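Local coordinates for beta-galactosidase (Streptococcus pneumoniae, PDB 4CUA), which hydrolyses terminal beta-galactosides, this part of it being a carbohydrate-binding module that probably recognises galactose-containing glycans, at residues D29-V34 with A59-L64; L17-A22 with P106-N111; S113-G116 with V121-D124; R48-N53 with H87-P92. One frame throughout, in Å; residues are numbered along the deposited sequence.

Interaction 1: D29-V34 with A59-L64. With CA (calcium ion), chain C; EDO (1,2-ethanediol), chain F; EDO (1,2-ethanediol), chain D; EDO (1,2-ethanediol), chain E.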
loop_
_atom_site.group_PDB
_atom_site.type_symbol
_atom_site.label_atom_id
_atom_site.label_comp_id
_atom_site.label_asym_id
_atom_site.label_seq_id
_atom_site.Cartn_x
_atom_site.Cartn_y
_atom_site.Cartn_z
ATOM N N ASP A 29 8.277 6.901 -9.459
ATOM C CA ASP A 29 7.082 6.926 -8.613
ATOM C C ASP A 29 7.276 5.973 -7.430
ATOM O O ASP A 29 6.537 4.987 -7.289
ATOM C CB ASP A 29 5.850 6.491 -9.386
ATOM C CG ASP A 29 5.453 7.428 -10.488
ATOM O OD1 ASP A 29 5.484 8.660 -10.309
ATOM O OD2 ASP A 29 4.962 6.896 -11.539
ATOM N N PRO A 30 8.269 6.254 -6.588
ATOM C CA PRO A 30 8.585 5.297 -5.509
ATOM C C PRO A 30 7.433 5.168 -4.534
ATOM O O PRO A 30 6.654 6.114 -4.342
ATOM C CB PRO A 30 9.769 5.921 -4.820
ATOM C CG PRO A 30 9.666 7.375 -5.162
ATOM C CD PRO A 30 9.150 7.404 -6.561
ATOM N N VAL A 31 7.309 4.027 -3.879
ATOM C CA VAL A 31 6.195 3.763 -2.972
ATOM C C VAL A 31 6.229 4.613 -1.730
ATOM O O VAL A 31 5.215 4.770 -1.103
ATOM C CB VAL A 31 6.126 2.238 -2.648
ATOM C CG1 VAL A 31 7.202 1.850 -1.673
ATOM C CG2 VAL A 31 4.717 1.864 -2.149
ATOM N N SER A 32 7.374 5.144 -1.375
ATOM C CA SER A 32 7.474 6.111 -0.259
ATOM C C SER A 32 6.542 7.295 -0.483
ATOM O O SER A 32 6.091 7.949 0.458
ATOM C CB SER A 32 8.937 6.589 -0.110
ATOM O OG SER A 32 9.432 7.083 -1.336
ATOM N N ASN A 33 6.155 7.575 -1.734
ATOM C CA ASN A 33 5.121 8.564 -1.988
ATOM C C ASN A 33 3.790 8.321 -1.403
ATOM O O ASN A 33 2.977 9.221 -1.351
ATOM C CB ASN A 33 4.944 8.781 -3.479
ATOM C CG ASN A 33 6.125 9.517 -4.123
ATOM O OD1 ASN A 33 6.870 10.257 -3.457
ATOM N ND2 ASN A 33 6.238 9.391 -5.416
ATOM N N VAL A 34 3.466 7.083 -1.001
ATOM C CA VAL A 34 2.110 6.821 -0.557
ATOM C C VAL A 34 1.846 7.129 0.943
ATOM O O VAL A 34 0.721 7.004 1.382
ATOM C CB VAL A 34 1.566 5.421 -0.871
ATOM C CG1 VAL A 34 1.792 5.063 -2.349
ATOM C CG2 VAL A 34 2.165 4.332 0.054
ATOM N N ALA A 59 0.501 -5.659 -8.905
ATOM C CA ALA A 59 1.483 -5.276 -7.880
ATOM C C ALA A 59 0.762 -4.998 -6.572
ATOM O O ALA A 59 -0.423 -4.750 -6.554
ATOM C CB ALA A 59 2.253 -4.007 -8.320
ATOM N N SER A 60 1.504 -5.039 -5.490
ATOM C CA SER A 60 0.965 -4.732 -4.161
ATOM C C SER A 60 1.720 -3.546 -3.606
ATOM O O SER A 60 2.900 -3.306 -3.863
ATOM C CB SER A 60 1.099 -5.922 -3.233
ATOM O OG SER A 60 2.386 -6.471 -3.147
ATOM N N VAL A 61 0.983 -2.799 -2.782
ATOM C CA VAL A 61 1.473 -1.691 -1.962
ATOM C C VAL A 61 1.021 -1.930 -0.532
ATOM O O VAL A 61 -0.166 -2.238 -0.325
ATOM C CB VAL A 61 0.856 -0.380 -2.461
ATOM C CG1 VAL A 61 1.145 0.767 -1.510
ATOM C CG2 VAL A 61 1.400 -0.035 -3.876
ATOM N N GLY A 62 1.903 -1.771 0.422
ATOM C CA GLY A 62 1.510 -1.947 1.788
ATOM C C GLY A 62 2.313 -1.125 2.726
ATOM O O GLY A 62 3.129 -0.284 2.293
ATOM N N VAL A 63 1.979 -1.250 4.022
ATOM C CA VAL A 63 2.654 -0.547 5.096
ATOM C C VAL A 63 3.133 -1.557 6.116
ATOM O O VAL A 63 2.346 -2.392 6.522
ATOM C CB VAL A 63 1.722 0.515 5.731
ATOM C CG1 VAL A 63 2.438 1.187 6.891
ATOM C CG2 VAL A 63 1.290 1.534 4.672
ATOM N N LEU A 64 4.373 -1.423 6.513
ATOM C CA LEU A 64 5.031 -2.154 7.564
ATOM C C LEU A 64 5.064 -1.234 8.791
ATOM O O LEU A 64 5.654 -0.163 8.708
ATOM C CB LEU A 64 6.455 -2.529 7.183
ATOM C CG LEU A 64 7.304 -3.229 8.217
ATOM C CD1 LEU A 64 6.607 -4.545 8.652
ATOM C CD2 LEU A 64 8.683 -3.519 7.614
HETATM CA CA CA C . 1.558 10.974 -1.109
HETATM C C1 EDO F . 7.268 11.871 -7.768
HETATM O O1 EDO F . 8.002 10.762 -7.307
HETATM C C2 EDO F . 6.271 11.434 -8.827
HETATM O O2 EDO F . 5.209 10.626 -8.251
HETATM C C1 EDO D . 1.761 8.072 -14.704
HETATM O O1 EDO D . 1.710 9.425 -15.127
HETATM C C2 EDO D . 3.114 7.667 -14.160
HETATM O O2 EDO D . 3.356 8.446 -12.941
HETATM C C1 EDO E . 5.619 -8.314 -2.130
HETATM O O1 EDO E . 6.749 -8.167 -2.854
HETATM C C2 EDO E . 5.420 -6.943 -1.362
HETATM O O2 EDO E . 4.126 -6.821 -1.083
#
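Val31 places CG1 between its backbone N and carbonyl carbon (chi1 76°), which leaves CG2 anti to that nitrogen and directed at Val61. Val61 holds its own CG1 anti to the backbone N (chi1 171°), and this branch receives the methyl. Val31 CG2 lies 3.8 Å from Val61 CG1, and the two side chains lie alongside each other, pointing opposite ways. The other branch is a little farther, with Val61 CG2 at 4.2 Å from Val31 CG2. Val34 then brings its CG2 to 4.0 Å from Val61 CG1. One strand methyl thus meets two methyls of the 29-34 loop. No hydrogen bond crosses this buried contact.

A 3-10 turn sets Val31 and Val34 on one side. Its backbone bonds are Asn33 N to Pro30 O, 3.0 Å, and Val34 N to Val31 O, 2.9 Å. The Trp49 side chain also touches all three valines.

Another side of the turn faces a metal. Asn33 O binds the calcium ion at 2.3 Å, and Asp36, Leu38, Asn47, Thr174 and Glu175 complete the site. The turn therefore joins the apolar interior to the ion. A buried strand packed against a calcium-binding loop is consistent with the jelly-roll beta-sandwich of galactose-binding-like carbohydrate-binding modules.

Interaction 2: L17-A22 with P106-N111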
loop_
_atom_site.group_PDB
_atom_site.type_symbol
_atom_site.label_atom_id
_atom_site.label_comp_id
_atom_site.label_asym_id
_atom_site.label_seq_id
_atom_site.Cartn_x
_atom_site.Cartn_y
_atom_site.Cartn_z
ATOM N N LEU A 17 10.337 3.410 10.299
ATOM C CA LEU A 17 9.003 2.844 10.299
ATOM C C LEU A 17 8.022 3.827 10.867
ATOM O O LEU A 17 8.386 4.609 11.821
ATOM C CB LEU A 17 9.004 1.548 11.147
ATOM C CG LEU A 17 9.938 0.451 10.698
ATOM C CD1 LEU A 17 10.211 -0.576 11.793
ATOM C CD2 LEU A 17 9.410 -0.217 9.455
ATOM N N PRO A 18 6.813 3.860 10.392
ATOM C CA PRO A 18 6.228 2.948 9.392
ATOM C C PRO A 18 6.828 3.212 8.024
ATOM O O PRO A 18 7.284 4.317 7.701
ATOM C CB PRO A 18 4.758 3.255 9.392
ATOM C CG PRO A 18 4.542 4.402 10.313
ATOM C CD PRO A 18 5.786 4.692 11.030
ATOM N N LEU A 19 6.880 2.141 7.236
ATOM C CA LEU A 19 7.516 2.154 5.916
ATOM C C LEU A 19 6.523 1.596 4.936
ATOM O O LEU A 19 5.954 0.528 5.151
ATOM C CB LEU A 19 8.725 1.203 5.916
ATOM C CG LEU A 19 9.482 0.874 4.643
ATOM C CD1 LEU A 19 10.190 2.126 4.146
ATOM C CD2 LEU A 19 10.543 -0.170 4.989
ATOM N N ALA A 20 6.298 2.327 3.855
ATOM C CA ALA A 20 5.556 1.805 2.702
ATOM C C ALA A 20 6.452 0.905 1.888
ATOM O O ALA A 20 7.676 1.113 1.740
ATOM C CB ALA A 20 5.063 2.961 1.833
ATOM N N PHE A 21 5.864 -0.131 1.306
ATOM C CA PHE A 21 6.620 -1.058 0.460
ATOM C C PHE A 21 5.703 -1.449 -0.715
ATOM O O PHE A 21 4.483 -1.344 -0.660
ATOM C CB PHE A 21 7.071 -2.287 1.261
ATOM C CG PHE A 21 5.926 -3.114 1.837
ATOM C CD1 PHE A 21 5.323 -4.123 1.111
ATOM C CD2 PHE A 21 5.465 -2.899 3.156
ATOM C CE1 PHE A 21 4.325 -4.884 1.642
ATOM C CE2 PHE A 21 4.454 -3.642 3.656
ATOM C CZ PHE A 21 3.856 -4.620 2.898
ATOM N N ALA A 22 6.339 -1.898 -1.817
ATOM C CA ALA A 22 5.633 -2.358 -2.985
ATOM C C ALA A 22 6.344 -3.513 -3.593
ATOM O O ALA A 22 7.562 -3.632 -3.460
ATOM C CB ALA A 22 5.504 -1.272 -4.007
ATOM N N PRO A 106 9.090 -9.801 10.023
ATOM C CA PRO A 106 9.610 -9.145 8.814
ATOM C C PRO A 106 10.675 -8.156 9.105
ATOM O O PRO A 106 10.679 -7.560 10.177
ATOM C CB PRO A 106 8.401 -8.468 8.221
ATOM C CG PRO A 106 7.369 -8.435 9.253
ATOM C CD PRO A 106 7.736 -9.351 10.351
ATOM N N THR A 107 11.625 -8.020 8.191
ATOM C CA THR A 107 12.653 -6.980 8.216
ATOM C C THR A 107 12.175 -5.870 7.268
ATOM O O THR A 107 11.323 -6.104 6.420
ATOM C CB THR A 107 13.970 -7.547 7.635
ATOM O OG1 THR A 107 13.737 -8.080 6.329
ATOM C CG2 THR A 107 14.508 -8.645 8.521
ATOM N N ALA A 108 12.735 -4.681 7.421
ATOM C CA ALA A 108 12.495 -3.648 6.423
ATOM C C ALA A 108 13.171 -4.147 5.133
ATOM O O ALA A 108 14.380 -4.445 5.131
ATOM C CB ALA A 108 13.124 -2.343 6.840
ATOM N N PRO A 109 12.421 -4.124 4.003
ATOM C CA PRO A 109 13.069 -4.431 2.727
ATOM C C PRO A 109 14.258 -3.508 2.449
ATOM O O PRO A 109 14.317 -2.347 2.831
ATOM C CB PRO A 109 11.948 -4.267 1.715
ATOM C CG PRO A 109 10.701 -4.570 2.515
ATOM C CD PRO A 109 10.980 -3.904 3.839
ATOM N N LYS A 110 15.274 -4.056 1.797
ATOM C CA LYS A 110 16.422 -3.271 1.408
ATOM C C LYS A 110 16.087 -2.246 0.345
ATOM O O LYS A 110 16.661 -1.136 0.304
ATOM C CB LYS A 110 17.510 -4.203 0.850
ATOM C CG LYS A 110 18.079 -5.189 1.861
ATOM C CD LYS A 110 18.920 -4.453 2.853
ATOM C CE LYS A 110 19.776 -5.353 3.740
ATOM N NZ LYS A 110 18.939 -6.335 4.446
ATOM N N ASN A 111 15.136 -2.606 -0.518
ATOM C CA ASN A 111 14.689 -1.722 -1.580
ATOM C C ASN A 111 13.166 -1.747 -1.584
ATOM O O ASN A 111 12.537 -2.515 -2.309
ATOM C CB ASN A 111 15.245 -2.138 -2.916
ATOM C CG ASN A 111 16.737 -2.215 -2.901
ATOM O OD1 ASN A 111 17.399 -1.248 -3.182
ATOM N ND2 ASN A 111 17.259 -3.365 -2.508
#
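Leu19 CD2 makes the closest contacts here. It lies 3.8 Å from Ala108 CB and 3.9 Å from Pro109 CD, so a single methyl sits against two successive residues of the loop. The leucine CG is trans to the backbone N (chi1 172°), which, with the CB already directed at the loop, carries CD2 onto it. The leucine and the proline ring lie antiparallel and overlap side by side. Two residues on, Phe21 adds a looser touch through its CB, 4.5 Å from Pro109 CG. The phenyl ring itself leads off and stacks with the ring of Phe122. All of these contacts are apolar, and no hydrogen bond joins the two segments.

The next shell fixes both partners. Leu19 and Phe21 alternate with Ala20 along strand 19-22. The first two aim toward the loop, while Ala20 packs on Val34. The strand is held to its antiparallel neighbour 58-67 by backbone bonds of Leu19 with Leu64 and of Phe21 with Gly62.

The 106-111 segment has no regular structure and is tied down by polar side chains. Glu118 accepts from the backbone N of Lys110 and of Asn111, one carboxylate oxygen for each. His120 NE2 is bonded to Thr107 O. Just past the strand residues in contact, Ala22 makes backbone bonds with Pro112 and Val115. The contact is packing of a long connecting loop over a short strand of the antiparallel sheet, consistent with a galactose-binding-like beta-sandwich.

Interaction 3: S113-G116 with V121-D124. With EDO (1,2-ethanediol), chain E; EDO (1,2-ethanediol), chain H.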
loop_
_atom_site.group_PDB
_atom_site.type_symbol
_atom_site.label_atom_id
_atom_site.label_comp_id
_atom_site.label_asym_id
_atom_site.label_seq_id
_atom_site.Cartn_x
_atom_site.Cartn_y
_atom_site.Cartn_z
ATOM N N SER A 113 10.594 -0.127 -2.682
ATOM C CA SER A 113 9.754 0.053 -3.865
ATOM C C SER A 113 9.774 -1.210 -4.764
ATOM O O SER A 113 9.018 -1.237 -5.725
ATOM C CB SER A 113 10.195 1.266 -4.680
ATOM O OG SER A 113 9.735 2.474 -4.047
ATOM N N PHE A 114 10.679 -2.121 -4.463
ATOM C CA PHE A 114 10.916 -3.264 -5.371
ATOM C C PHE A 114 11.089 -4.550 -4.604
ATOM O O PHE A 114 12.059 -5.297 -4.772
ATOM C CB PHE A 114 12.186 -2.986 -6.203
ATOM C CG PHE A 114 12.114 -1.726 -6.948
ATOM C CD1 PHE A 114 11.480 -1.633 -8.174
ATOM C CD2 PHE A 114 12.690 -0.583 -6.429
ATOM C CE1 PHE A 114 11.429 -0.412 -8.799
ATOM C CE2 PHE A 114 12.649 0.636 -7.083
ATOM C CZ PHE A 114 12.026 0.705 -8.278
ATOM N N VAL A 115 10.178 -4.872 -3.685
ATOM C CA VAL A 115 10.358 -5.989 -2.780
ATOM C C VAL A 115 10.461 -7.307 -3.572
ATOM O O VAL A 115 11.152 -8.215 -3.183
ATOM C CB VAL A 115 9.236 -6.010 -1.729
ATOM C CG1 VAL A 115 9.388 -7.228 -0.868
ATOM C CG2 VAL A 115 9.248 -4.748 -0.871
ATOM N N GLY A 116 9.782 -7.363 -4.688
ATOM C CA GLY A 116 9.866 -8.579 -5.511
ATOM C C GLY A 116 11.216 -8.893 -6.064
ATOM O O GLY A 116 11.411 -10.027 -6.556
ATOM N N VAL A 121 10.318 -12.171 3.164
ATOM C CA VAL A 121 9.099 -12.874 3.607
ATOM C C VAL A 121 7.850 -12.382 2.927
ATOM O O VAL A 121 6.875 -13.108 2.711
ATOM C CB VAL A 121 8.922 -12.846 5.118
ATOM C CG1 VAL A 121 10.020 -13.678 5.772
ATOM C CG2 VAL A 121 8.867 -11.434 5.704
ATOM N N PHE A 122 7.835 -11.115 2.550
ATOM C CA PHE A 122 6.651 -10.604 1.906
ATOM C C PHE A 122 6.337 -11.252 0.562
ATOM O O PHE A 122 5.216 -11.206 0.126
ATOM C CB PHE A 122 6.713 -9.081 1.676
ATOM C CG PHE A 122 6.669 -8.250 2.912
ATOM C CD1 PHE A 122 6.221 -8.725 4.148
ATOM C CD2 PHE A 122 7.067 -6.918 2.830
ATOM C CE1 PHE A 122 6.197 -7.913 5.281
ATOM C CE2 PHE A 122 7.012 -6.096 3.951
ATOM C CZ PHE A 122 6.571 -6.585 5.155
ATOM N N ASN A 123 7.348 -11.826 -0.094
ATOM C CA ASN A 123 7.134 -12.438 -1.383
ATOM C C ASN A 123 6.516 -13.839 -1.297
ATOM O O ASN A 123 6.173 -14.384 -2.359
ATOM C CB ASN A 123 8.444 -12.531 -2.125
ATOM C CG ASN A 123 8.985 -11.152 -2.470
ATOM O OD1 ASN A 123 8.224 -10.288 -2.907
ATOM N ND2 ASN A 123 10.287 -10.973 -2.302
ATOM N N ASP A 124 6.463 -14.418 -0.113
ATOM C CA ASP A 124 5.864 -15.784 0.086
ATOM C C ASP A 124 4.387 -15.632 0.384
ATOM O O ASP A 124 4.022 -15.091 1.451
ATOM C CB ASP A 124 6.623 -16.475 1.182
ATOM C CG ASP A 124 6.178 -17.934 1.406
ATOM O OD1 ASP A 124 5.178 -18.324 0.743
ATOM O OD2 ASP A 124 6.844 -18.546 2.291
HETATM C C1 EDO E . 5.619 -8.314 -2.130
HETATM O O1 EDO E . 6.749 -8.167 -2.854
HETATM C C2 EDO E . 5.420 -6.943 -1.362
HETATM O O2 EDO E . 4.126 -6.821 -1.083
HETATM C C1 EDO H . 12.548 -11.201 7.246
HETATM O O1 EDO H . 13.393 -12.363 7.241
HETATM C C2 EDO H . 12.712 -10.524 5.865
HETATM O O2 EDO H . 12.500 -11.482 4.848
#
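Asn123 and Val115 meet where two 3-10 turns of one long loop fold against each other, between strands 94-100 and 128-130. The asparagine CB points toward the 113-116 segment. CG lies beside the backbone N and anti to the carbonyl carbon (chi1 -66°), and from there the amide splits its contacts between two atoms. OD1 comes to 3.5 Å from Gly116 CA and 3.9 Å from Val115 CG1. It also accepts a hydrogen bond of 2.6 Å from O1 of a bound 1,2-ethanediol, probably from the crystallisation liquor. That molecule reaches Ser60 and Arg159 as well.

Beside Asn123, Phe122 brings its CB to 4.1 Å from Val115 CG1, an apolar contact on the buried side of the turns. The phenylalanine ring also meets the rings of His120 and Trp128. Asn123 lies at the exposed side, so the contact grades from aromatic interior to polar surface.

The last atom, ND2, donates to Val115 O at 3.0 Å, with a nearly straight N-H...O angle of 167°. The acceptor lies in the amide plane of Asn123, but ND2 approaches from above the carbonyl plane of Val115, 45° out of it.

Interaction 4: R48-N53 with H87-P92. With EDO (1,2-ethanediol), chain D; EDO (1,2-ethanediol), chain F.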
loop_
_atom_site.group_PDB
_atom_site.type_symbol
_atom_site.label_atom_id
_atom_site.label_comp_id
_atom_site.label_asym_id
_atom_site.label_seq_id
_atom_site.Cartn_x
_atom_site.Cartn_y
_atom_site.Cartn_z
ATOM N N ARG A 48 2.890 10.217 -6.321
ATOM C CA ARG A 48 2.193 8.950 -6.437
ATOM C C ARG A 48 3.147 7.797 -6.508
ATOM O O ARG A 48 4.280 7.961 -6.981
ATOM C CB ARG A 48 1.259 8.975 -7.630
ATOM C CG ARG A 48 1.928 9.394 -8.930
ATOM C CD ARG A 48 0.941 9.372 -10.058
ATOM N NE ARG A 48 1.484 9.833 -11.327
ATOM C CZ ARG A 48 1.472 11.099 -11.744
ATOM N NH1 ARG A 48 1.029 12.086 -11.005
ATOM N NH2 ARG A 48 2.007 11.384 -12.947
ATOM N N TRP A 49 2.705 6.615 -6.028
ATOM C CA TRP A 49 3.261 5.369 -6.469
ATOM C C TRP A 49 2.498 4.947 -7.703
ATOM O O TRP A 49 1.281 5.122 -7.799
ATOM C CB TRP A 49 3.074 4.290 -5.412
ATOM C CG TRP A 49 3.353 2.910 -5.956
ATOM C CD1 TRP A 49 4.533 2.307 -5.993
ATOM C CD2 TRP A 49 2.392 2.007 -6.547
ATOM N NE1 TRP A 49 4.409 1.061 -6.565
ATOM C CE2 TRP A 49 3.116 0.869 -6.940
ATOM C CE3 TRP A 49 1.042 2.076 -6.798
ATOM C CZ2 TRP A 49 2.498 -0.237 -7.534
ATOM C CZ3 TRP A 49 0.421 0.962 -7.382
ATOM C CH2 TRP A 49 1.164 -0.161 -7.745
ATOM N N THR A 50 3.219 4.400 -8.687
ATOM C CA THR A 50 2.553 3.671 -9.775
ATOM C C THR A 50 3.445 2.527 -10.140
ATOM O O THR A 50 4.608 2.500 -9.792
ATOM C CB THR A 50 2.333 4.528 -11.036
ATOM O OG1 THR A 50 3.530 4.568 -11.808
ATOM C CG2 THR A 50 1.869 5.946 -10.782
ATOM N N ASN A 51 2.852 1.602 -10.909
ATOM C CA ASN A 51 3.631 0.562 -11.611
ATOM C C ASN A 51 3.459 0.806 -13.123
ATOM O O ASN A 51 3.443 -0.174 -13.894
ATOM C CB ASN A 51 3.304 -0.822 -11.182
ATOM C CG ASN A 51 1.877 -1.223 -11.437
ATOM O OD1 ASN A 51 1.035 -0.370 -11.701
ATOM N ND2 ASN A 51 1.586 -2.535 -11.298
ATOM N N TRP A 52 3.395 2.051 -13.527
ATOM C CA TRP A 52 3.241 2.437 -14.932
ATOM C C TRP A 52 4.373 1.828 -15.756
ATOM O O TRP A 52 5.513 1.969 -15.454
ATOM C CB TRP A 52 3.206 3.949 -15.056
ATOM C CG TRP A 52 3.121 4.430 -16.467
ATOM C CD1 TRP A 52 1.977 4.542 -17.223
ATOM C CD2 TRP A 52 4.194 4.911 -17.269
ATOM N NE1 TRP A 52 2.315 5.027 -18.474
ATOM C CE2 TRP A 52 3.643 5.292 -18.509
ATOM C CE3 TRP A 52 5.556 5.038 -17.082
ATOM C CZ2 TRP A 52 4.441 5.762 -19.579
ATOM C CZ3 TRP A 52 6.354 5.528 -18.152
ATOM C CH2 TRP A 52 5.780 5.875 -19.367
ATOM N N ASN A 53 3.979 1.173 -16.838
ATOM C CA ASN A 53 4.880 0.563 -17.814
ATOM C C ASN A 53 5.804 -0.480 -17.216
ATOM O O ASN A 53 6.887 -0.717 -17.760
ATOM C CB ASN A 53 5.629 1.641 -18.551
ATOM C CG ASN A 53 6.245 1.129 -19.843
ATOM O OD1 ASN A 53 5.635 0.305 -20.504
ATOM N ND2 ASN A 53 7.458 1.580 -20.159
ATOM N N HIS A 87 -3.948 9.531 -18.424
ATOM C CA HIS A 87 -4.071 8.697 -19.621
ATOM C C HIS A 87 -3.458 7.310 -19.411
ATOM O O HIS A 87 -3.973 6.315 -19.924
ATOM C CB HIS A 87 -3.413 9.390 -20.826
ATOM C CG HIS A 87 -3.525 8.616 -22.103
ATOM N ND1 HIS A 87 -4.735 8.362 -22.719
ATOM C CD2 HIS A 87 -2.574 8.061 -22.897
ATOM C CE1 HIS A 87 -4.524 7.666 -23.824
ATOM N NE2 HIS A 87 -3.226 7.464 -23.950
ATOM N N GLY A 88 -2.374 7.255 -18.632
ATOM C CA GLY A 88 -1.611 6.046 -18.462
ATOM C C GLY A 88 -1.827 5.117 -17.286
ATOM O O GLY A 88 -1.476 3.962 -17.341
ATOM N N VAL A 89 -2.490 5.648 -16.221
ATOM C CA VAL A 89 -2.717 4.906 -15.029
ATOM C C VAL A 89 -4.088 5.181 -14.452
ATOM O O VAL A 89 -4.705 6.196 -14.824
ATOM C CB VAL A 89 -1.664 5.265 -13.916
ATOM C CG1 VAL A 89 -0.260 4.855 -14.360
ATOM C CG2 VAL A 89 -1.709 6.701 -13.487
ATOM N N GLY A 90 -4.508 4.349 -13.522
ATOM C CA GLY A 90 -5.730 4.599 -12.762
ATOM C C GLY A 90 -5.965 3.583 -11.704
ATOM O O GLY A 90 -5.091 2.811 -11.324
ATOM N N ALA A 91 -7.188 3.580 -11.155
ATOM C CA ALA A 91 -7.591 2.566 -10.177
ATOM C C ALA A 91 -7.468 1.166 -10.809
ATOM O O ALA A 91 -7.586 1.014 -12.034
ATOM C CB ALA A 91 -9.022 2.854 -9.775
ATOM N N PRO A 92 -7.256 0.148 -9.993
ATOM C CA PRO A 92 -7.101 -1.215 -10.544
ATOM C C PRO A 92 -8.463 -1.823 -10.889
ATOM O O PRO A 92 -9.485 -1.388 -10.376
ATOM C CB PRO A 92 -6.471 -1.972 -9.406
ATOM C CG PRO A 92 -6.918 -1.224 -8.133
ATOM C CD PRO A 92 -7.061 0.197 -8.547
HETATM C C1 EDO D . 1.761 8.072 -14.704
HETATM O O1 EDO D . 1.710 9.425 -15.127
HETATM C C2 EDO D . 3.114 7.667 -14.160
HETATM O O2 EDO D . 3.356 8.446 -12.941
HETATM C C1 EDO F . 7.268 11.871 -7.768
HETATM O O1 EDO F . 8.002 10.762 -7.307
HETATM C C2 EDO F . 6.271 11.434 -8.827
HETATM O O2 EDO F . 5.209 10.626 -8.251
#
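Thr50 and Trp52 touch Val89 and Gly88, and the segment that carries them starts at Arg48. The arginine chain is extended from CG to NE, and its guanidinium edge grips a bound 1,2-ethanediol, with NE donating to O2 at 2.8 Å and NH2 to O1 at 2.9 Å. NH2 is also bonded to Asn43 OD1. The diol, probably from the crystallisation liquor, also packs on Thr50, Trp52 and Val89.

Trp49 follows, with its NE1 donating to Asp24 O. Thr50 CB lies 4.2 Å from Val89 CG1. Its OG1 accepts from Trp52 N at 3.1 Å with an angle of 166°, forming an ST turn. The same hydroxyl is bonded to Asp29 OD2. This turn ends the short strand 49-50, which pairs with strand 172-177 in the antiparallel sheet of the galactose-binding-like domain.

Trp52 has CG anti to the backbone N (chi1 177°), and its side chain crosses that of Val89 at about a right angle. Val89 CG1 is 3.6 Å from Trp52 CD1 and equally near its CB. Gly88 O comes to 3.5 Å from Trp52 CD1, at the ring edge and in its plane. The diol lies over one face of the indole. Asn53 CB lies over the opposite face, 3.7 Å above the plane. The backbones of Asn53 and Gly88 are both bonded to that of Arg169.

Interactions 1 and 2 meet on neighbouring strands, with Gly62 N 2.8 Å from Phe21 O and Leu64 N 2.9 Å from Leu19 O. Interaction 3 continues from interaction 2 through the stacked rings, where Phe21 CE2 is 3.6 Å from Phe122 CE2. It also reaches interaction 1, as Ser113 OG lies 2.9 Å from Val31 N. Interaction 4 joins interaction 1 by Asp29 OD2 to Thr50 OG1, 2.7 Å, and by Asn33 ND2 to Arg48 O, 2.9 Å. Asn33 brings the calcium site into this network. Interactions 3 and 4 do not touch, and their centres are about 19 Å apart.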